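Local coordinates for protein putative acetyltransferase Sthe_0691 (Sphaerobacter thermophilus, PDB 3SHP) that probably transfers an acetyl group from acetyl-coenzyme A to an acceptor that is not known, as a putative acetyltransferase of GNAT-like fold, at residues 14-19 with 62-67; 73-78 with 88-93. All coordinates share one frame; numbering follows the deposited sequence.

Contact 1. Residues 14-19 with 62-67; sequences VYLRAM and LAIVRR
Strands 14-18 and 62-66 run antiparallel, their axes 151° apart and 4.4 Å at closest approach, with Tyr15-Val65 and Arg17-Ala63 as the hydrogen-bonded pairs. Tyr15 and Val65 exchange two good bonds, Tyr15 N to Val65 O at 2.8 Å and Val65 N to Tyr15 O at 2.7 Å. The next pair is uneven: Ala63 N meets Arg17 O almost along the C=O axis, whereas the return bond from Arg17 N to Ala63 O is weak at 3.3 Å.

On the face of Tyr15 and Arg17, Val65 lies between the tyrosine ring and the Arg17 side chain, one methyl to each. The tyrosine CG sits between its own N and carbonyl carbon (chi1 66°), which lays the ring beside the valine; Val65 CB makes a CH-pi contact 3.9 Å from the ring centroid, and CG1 reaches CZ and OH. Arg67 CG touches the ring edge at CD2, in plane. Arg17 crosses obliquely, one face of its guanidinium resting on Val65 CG2 and Ala63 CB; a small alanine suits this place beneath the flat group. Arg17 NH1 bonds Ala18 O at 3.0 Å and also forms a salt bridge with Asp23, while Tyr15 OH bonds Glu70. An alanine in place of Tyr15 would probably uncover the CB and CG1 side of Val65 and loosen the tie to Glu70.

The opposite face is aliphatic over Val14, Leu16 and Ile64; at its end Arg66 is bridged to Asp69 and to Glu21 of a second subunit. Ile64 lies alongside both neighbours, CG2 against Val14 CB at 3.8 Å and CG1 against Leu16 CD1. A mixed face backing a largely apolar one packed on helix 98-116 fits the N-terminal strands of a GNAT-like alpha/beta sheet.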
loop_
_atom_site.group_PDB
_atom_site.type_symbol
_atom_site.label_atom_id
_atom_site.label_comp_id
_atom_site.label_asym_id
_atom_site.label_seq_id
_atom_site.Cartn_x
_atom_site.Cartn_y
_atom_site.Cartn_z
ATOM N N VAL A 14 -4.267 -38.601 1.361
ATOM C CA VAL A 14 -3.421 -37.706 2.130
ATOM C C VAL A 14 -3.181 -38.198 3.558
ATOM O O VAL A 14 -3.932 -39.014 4.075
ATOM C CB VAL A 14 -4.027 -36.276 2.216
ATOM C CG1 VAL A 14 -4.321 -35.709 0.789
ATOM C CG2 VAL A 14 -5.268 -36.283 3.098
ATOM N N TYR A 15 -2.142 -37.671 4.190
ATOM C CA TYR A 15 -1.997 -37.848 5.612
ATOM C C TYR A 15 -1.659 -36.541 6.263
ATOM O O TYR A 15 -1.189 -35.618 5.596
ATOM C CB TYR A 15 -0.984 -38.930 5.967
ATOM C CG TYR A 15 0.452 -38.674 5.611
ATOM C CD1 TYR A 15 1.354 -38.150 6.548
ATOM C CD2 TYR A 15 0.935 -39.026 4.360
ATOM C CE1 TYR A 15 2.688 -37.945 6.225
ATOM C CE2 TYR A 15 2.256 -38.835 4.032
ATOM C CZ TYR A 15 3.130 -38.291 4.967
ATOM O OH TYR A 15 4.457 -38.118 4.588
ATOM N N LEU A 16 -1.958 -36.470 7.556
ATOM C CA LEU A 16 -1.727 -35.300 8.369
ATOM C C LEU A 16 -0.654 -35.621 9.377
ATOM O O LEU A 16 -0.638 -36.709 9.975
ATOM C CB LEU A 16 -3.018 -34.870 9.091
ATOM C CG LEU A 16 -4.041 -34.026 8.303
ATOM C CD1 LEU A 16 -4.262 -34.498 6.892
ATOM C CD2 LEU A 16 -5.366 -34.042 9.024
ATOM N N ARG A 17 0.244 -34.662 9.559
ATOM C CA ARG A 17 1.313 -34.771 10.539
ATOM C C ARG A 17 1.648 -33.337 10.940
ATOM O O ARG A 17 1.261 -32.416 10.263
ATOM C CB ARG A 17 2.542 -35.438 9.911
ATOM C CG ARG A 17 3.050 -34.763 8.582
ATOM C CD ARG A 17 4.565 -34.954 8.413
ATOM N NE ARG A 17 5.062 -34.396 7.158
ATOM C CZ ARG A 17 5.407 -33.119 6.955
ATOM N NH1 ARG A 17 5.321 -32.211 7.939
ATOM N NH2 ARG A 17 5.842 -32.746 5.744
ATOM N N ALA A 18 2.371 -33.167 12.035
ATOM C CA ALA A 18 2.793 -31.846 12.484
ATOM C C ALA A 18 3.525 -31.119 11.361
ATOM O O ALA A 18 4.420 -31.680 10.726
ATOM C CB ALA A 18 3.678 -31.959 13.749
HETATM N N MSE A 19 3.093 -29.903 11.064
HETATM C CA MSE A 19 3.812 -29.052 10.115
HETATM C C MSE A 19 5.123 -28.629 10.771
HETATM O O MSE A 19 5.150 -28.284 11.958
HETATM C CB MSE A 19 2.977 -27.825 9.751
HETATM C CG MSE A 19 3.604 -26.969 8.672
HETATM SE SE MSE A 19 2.227 -25.921 7.859
HETATM C CE MSE A 19 3.072 -25.305 6.220
ATOM N N LEU A 62 -1.034 -28.609 11.315
ATOM C CA LEU A 62 -0.857 -29.895 10.701
ATOM C C LEU A 62 -0.636 -29.690 9.206
ATOM O O LEU A 62 -1.372 -28.923 8.568
ATOM C CB LEU A 62 -2.090 -30.773 10.932
ATOM C CG LEU A 62 -2.461 -31.128 12.384
ATOM C CD1 LEU A 62 -3.701 -31.996 12.408
ATOM C CD2 LEU A 62 -1.299 -31.848 13.101
ATOM N N ALA A 63 0.379 -30.345 8.654
ATOM C CA ALA A 63 0.556 -30.382 7.219
ATOM C C ALA A 63 -0.371 -31.413 6.623
ATOM O O ALA A 63 -0.568 -32.500 7.196
ATOM C CB ALA A 63 1.981 -30.754 6.894
ATOM N N ILE A 64 -0.932 -31.104 5.465
ATOM C CA ILE A 64 -1.688 -32.118 4.738
ATOM C C ILE A 64 -0.759 -32.589 3.618
ATOM O O ILE A 64 -0.297 -31.778 2.801
ATOM C CB ILE A 64 -2.981 -31.550 4.175
ATOM C CG1 ILE A 64 -3.846 -30.954 5.308
ATOM C CG2 ILE A 64 -3.735 -32.614 3.332
ATOM C CD1 ILE A 64 -5.031 -30.091 4.786
ATOM N N VAL A 65 -0.455 -33.883 3.598
ATOM C CA VAL A 65 0.608 -34.390 2.734
ATOM C C VAL A 65 0.028 -35.400 1.765
ATOM O O VAL A 65 -0.615 -36.361 2.175
ATOM C CB VAL A 65 1.769 -35.044 3.563
ATOM C CG1 VAL A 65 2.889 -35.542 2.658
ATOM C CG2 VAL A 65 2.325 -34.089 4.641
ATOM N N ARG A 66 0.243 -35.176 0.469
ATOM C CA ARG A 66 -0.223 -36.127 -0.524
ATOM C C ARG A 66 0.682 -37.332 -0.523
ATOM O O ARG A 66 1.887 -37.212 -0.725
ATOM C CB ARG A 66 -0.293 -35.509 -1.923
ATOM C CG ARG A 66 -1.000 -36.389 -2.936
ATOM C CD ARG A 66 -1.333 -35.643 -4.205
ATOM N NE ARG A 66 -0.195 -34.887 -4.749
ATOM C CZ ARG A 66 -0.309 -33.878 -5.607
ATOM N NH1 ARG A 66 0.780 -33.260 -6.041
ATOM N NH2 ARG A 66 -1.504 -33.504 -6.045
ATOM N N ARG A 67 0.076 -38.493 -0.284
ATOM C CA ARG A 67 0.772 -39.768 -0.218
ATOM C C ARG A 67 1.552 -40.136 -1.503
ATOM O O ARG A 67 2.724 -40.507 -1.419
ATOM C CB ARG A 67 -0.223 -40.891 0.161
ATOM C CG ARG A 67 -0.911 -40.676 1.575
ATOM C CD ARG A 67 -1.876 -41.785 1.953
ATOM N NE ARG A 67 -1.286 -43.097 1.698
ATOM C CZ ARG A 67 -1.970 -44.232 1.547
ATOM N NH1 ARG A 67 -3.299 -44.247 1.645
ATOM N NH2 ARG A 67 -1.317 -45.370 1.300
#

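Contact 2. Residues 73-78 with 88-93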
loop_
_atom_site.group_PDB
_atom_site.type_symbol
_atom_site.label_atom_id
_atom_site.label_comp_id
_atom_site.label_asym_id
_atom_site.label_seq_id
_atom_site.Cartn_x
_atom_site.Cartn_y
_atom_site.Cartn_z
ATOM N N VAL A 73 0.304 -30.358 0.409
ATOM C CA VAL A 73 -0.741 -29.782 -0.417
ATOM C C VAL A 73 -1.648 -28.813 0.360
ATOM O O VAL A 73 -2.509 -28.123 -0.225
ATOM C CB VAL A 73 -1.578 -30.878 -1.125
ATOM C CG1 VAL A 73 -0.678 -31.752 -2.002
ATOM C CG2 VAL A 73 -2.378 -31.731 -0.091
ATOM N N GLY A 74 -1.456 -28.740 1.674
ATOM C CA GLY A 74 -2.185 -27.779 2.447
ATOM C C GLY A 74 -1.819 -27.860 3.898
ATOM O O GLY A 74 -0.887 -28.585 4.272
ATOM N N SER A 75 -2.557 -27.124 4.719
ATOM C CA SER A 75 -2.322 -27.101 6.144
ATOM C C SER A 75 -3.658 -27.007 6.851
ATOM O O SER A 75 -4.654 -26.550 6.286
ATOM C CB SER A 75 -1.455 -25.898 6.520
ATOM O OG SER A 75 -2.145 -24.707 6.222
ATOM N N CYS A 76 -3.685 -27.470 8.085
ATOM C CA CYS A 76 -4.869 -27.328 8.892
ATOM C C CYS A 76 -4.437 -26.558 10.122
ATOM O O CYS A 76 -3.608 -27.046 10.915
ATOM C CB CYS A 76 -5.434 -28.702 9.258
ATOM S SG CYS A 76 -6.843 -28.556 10.381
ATOM N N ARG A 77 -4.981 -25.358 10.291
ATOM C CA ARG A 77 -4.644 -24.573 11.472
ATOM C C ARG A 77 -5.647 -24.794 12.597
ATOM O O ARG A 77 -6.847 -24.618 12.419
ATOM C CB ARG A 77 -4.526 -23.090 11.152
ATOM C CG ARG A 77 -3.881 -22.357 12.312
ATOM C CD ARG A 77 -3.765 -20.854 12.091
ATOM N NE ARG A 77 -2.838 -20.476 11.033
ATOM C CZ ARG A 77 -1.524 -20.304 11.199
ATOM N NH1 ARG A 77 -0.946 -20.507 12.394
ATOM N NH2 ARG A 77 -0.780 -19.916 10.157
ATOM N N ILE A 78 -5.152 -25.198 13.756
ATOM C CA ILE A 78 -6.028 -25.494 14.852
ATOM C C ILE A 78 -5.723 -24.588 16.045
ATOM O O ILE A 78 -4.550 -24.379 16.389
ATOM C CB ILE A 78 -5.873 -26.969 15.308
ATOM C CG1 ILE A 78 -6.080 -27.939 14.127
ATOM C CG2 ILE A 78 -6.852 -27.268 16.442
ATOM C CD1 ILE A 78 -5.581 -29.365 14.423
ATOM N N ARG A 88 -9.317 -24.176 10.536
ATOM C CA ARG A 88 -9.530 -23.766 9.166
ATOM C C ARG A 88 -8.437 -24.408 8.321
ATOM O O ARG A 88 -7.402 -24.828 8.847
ATOM C CB ARG A 88 -9.525 -22.223 9.050
ATOM C CG ARG A 88 -8.162 -21.494 9.088
ATOM C CD ARG A 88 -8.253 -20.029 8.481
ATOM N NE ARG A 88 -9.218 -19.195 9.214
ATOM C CZ ARG A 88 -8.938 -18.494 10.318
ATOM N NH1 ARG A 88 -9.901 -17.804 10.935
ATOM N NH2 ARG A 88 -7.699 -18.482 10.814
ATOM N N PHE A 89 -8.669 -24.505 7.028
ATOM C CA PHE A 89 -7.735 -25.177 6.133
ATOM C C PHE A 89 -7.208 -24.155 5.150
ATOM O O PHE A 89 -7.938 -23.237 4.763
ATOM C CB PHE A 89 -8.442 -26.294 5.352
ATOM C CG PHE A 89 -9.019 -27.373 6.226
ATOM C CD1 PHE A 89 -8.258 -28.476 6.586
ATOM C CD2 PHE A 89 -10.321 -27.277 6.698
ATOM C CE1 PHE A 89 -8.783 -29.477 7.395
ATOM C CE2 PHE A 89 -10.859 -28.268 7.521
ATOM C CZ PHE A 89 -10.089 -29.382 7.864
ATOM N N HIS A 90 -5.955 -24.324 4.748
ATOM C CA HIS A 90 -5.332 -23.490 3.735
ATOM C C HIS A 90 -4.769 -24.466 2.714
ATOM O O HIS A 90 -3.824 -25.176 3.023
ATOM C CB HIS A 90 -4.181 -22.667 4.320
ATOM C CG HIS A 90 -4.584 -21.708 5.395
ATOM N ND1 HIS A 90 -5.067 -20.443 5.124
ATOM C CD2 HIS A 90 -4.557 -21.817 6.746
ATOM C CE1 HIS A 90 -5.333 -19.821 6.260
ATOM N NE2 HIS A 90 -5.025 -20.631 7.260
HETATM N N MSE A 91 -5.345 -24.530 1.518
HETATM C CA MSE A 91 -4.866 -25.489 0.498
HETATM C C MSE A 91 -3.947 -24.786 -0.496
HETATM O O MSE A 91 -4.112 -23.599 -0.734
HETATM C CB MSE A 91 -6.043 -26.135 -0.247
HETATM C CG MSE A 91 -7.100 -26.704 0.700
HETATM SE SE MSE A 91 -6.385 -28.040 1.935
HETATM C CE MSE A 91 -5.988 -29.395 0.628
ATOM N N ALA A 92 -2.982 -25.504 -1.069
ATOM C CA ALA A 92 -2.101 -24.900 -2.059
ATOM C C ALA A 92 -2.923 -24.448 -3.262
ATOM O O ALA A 92 -3.808 -25.158 -3.712
ATOM C CB ALA A 92 -0.998 -25.861 -2.488
ATOM N N PRO A 93 -2.650 -23.240 -3.757
ATOM C CA PRO A 93 -3.379 -22.679 -4.895
ATOM C C PRO A 93 -3.113 -23.405 -6.219
ATOM O O PRO A 93 -3.958 -23.338 -7.122
ATOM C CB PRO A 93 -2.854 -21.223 -4.979
ATOM C CG PRO A 93 -1.469 -21.307 -4.374
ATOM C CD PRO A 93 -1.649 -22.301 -3.228
HETATM O O HOH W 1 -5.089 -19.275 9.482
#
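The beta hairpin of strands 72-80 and 84-91 supplies this contact, a regular antiparallel ladder beside the tartrate pocket. Ser75 pairs with His90 and Arg77 with Arg88, each through two backbone bonds; Arg77 N to Arg88 O, 2.9 Å, lies nearly along the C=O axis. Beyond them Ala92 N gives a straight bond (173°) to Val73 O, although from above the carbonyl plane.

Val73 and Gly74 together face Ile64 of strand 58-66 in a classic beta bulge. Glycine suits the second position because a CB there would run into Met91 SE and His90 O: selenomethionine Met91, bent at chi2 and chi3, folds its end back toward this strand. On the same face Cys76 SG, anti to its backbone N, approaches Phe89 CE1 at 3.7 Å in an oblique sulfur-aromatic contact; Leu106 and Arg102 of helix 98-116 pack against Phe89.

The other face is polar. Ser75 OG, in the conformer described, lies at the His90 ring edge, 3.5 Å from His90 CB, buried with no hydrogen-bond partner. One water accepts from Arg88 NH2 (3.0 Å), weakly from Arg77 NE, and sits 2.6 Å from His90 NE2 in the ring plane. The two arginines would probably disfavour a protonated His90, though Arg88 NH2 also bonds Asn38 O and its NE is bridged to Glu125. With one face against a helix and Arg77 on the other packing on Trp59 of the tartrate site, the hairpin fits the centre of a GNAT-like sheet.

In the fold
Strand 58-66 joins the two contacts: it pairs with 14-18 in contact 1 and, on its other edge, with 72-80 of contact 2, so four successive strands of one sheet are tied together. The backbone bonds Leu62 O to Cys76 N and Ile64 N to Gly74 O, both probable and 2.8 Å, span the seam. Contact 2 is buried nearer the centre of the chain; contact 1 lies farther out and is only partly buried. Helix 98-116 packs on the aliphatic face of the first and the Phe89 and Met91 side of the second. Arginines in both contacts meet acids, but the water joining Arg77, Arg88 and His90 belongs to contact 2, near the bound tartrate.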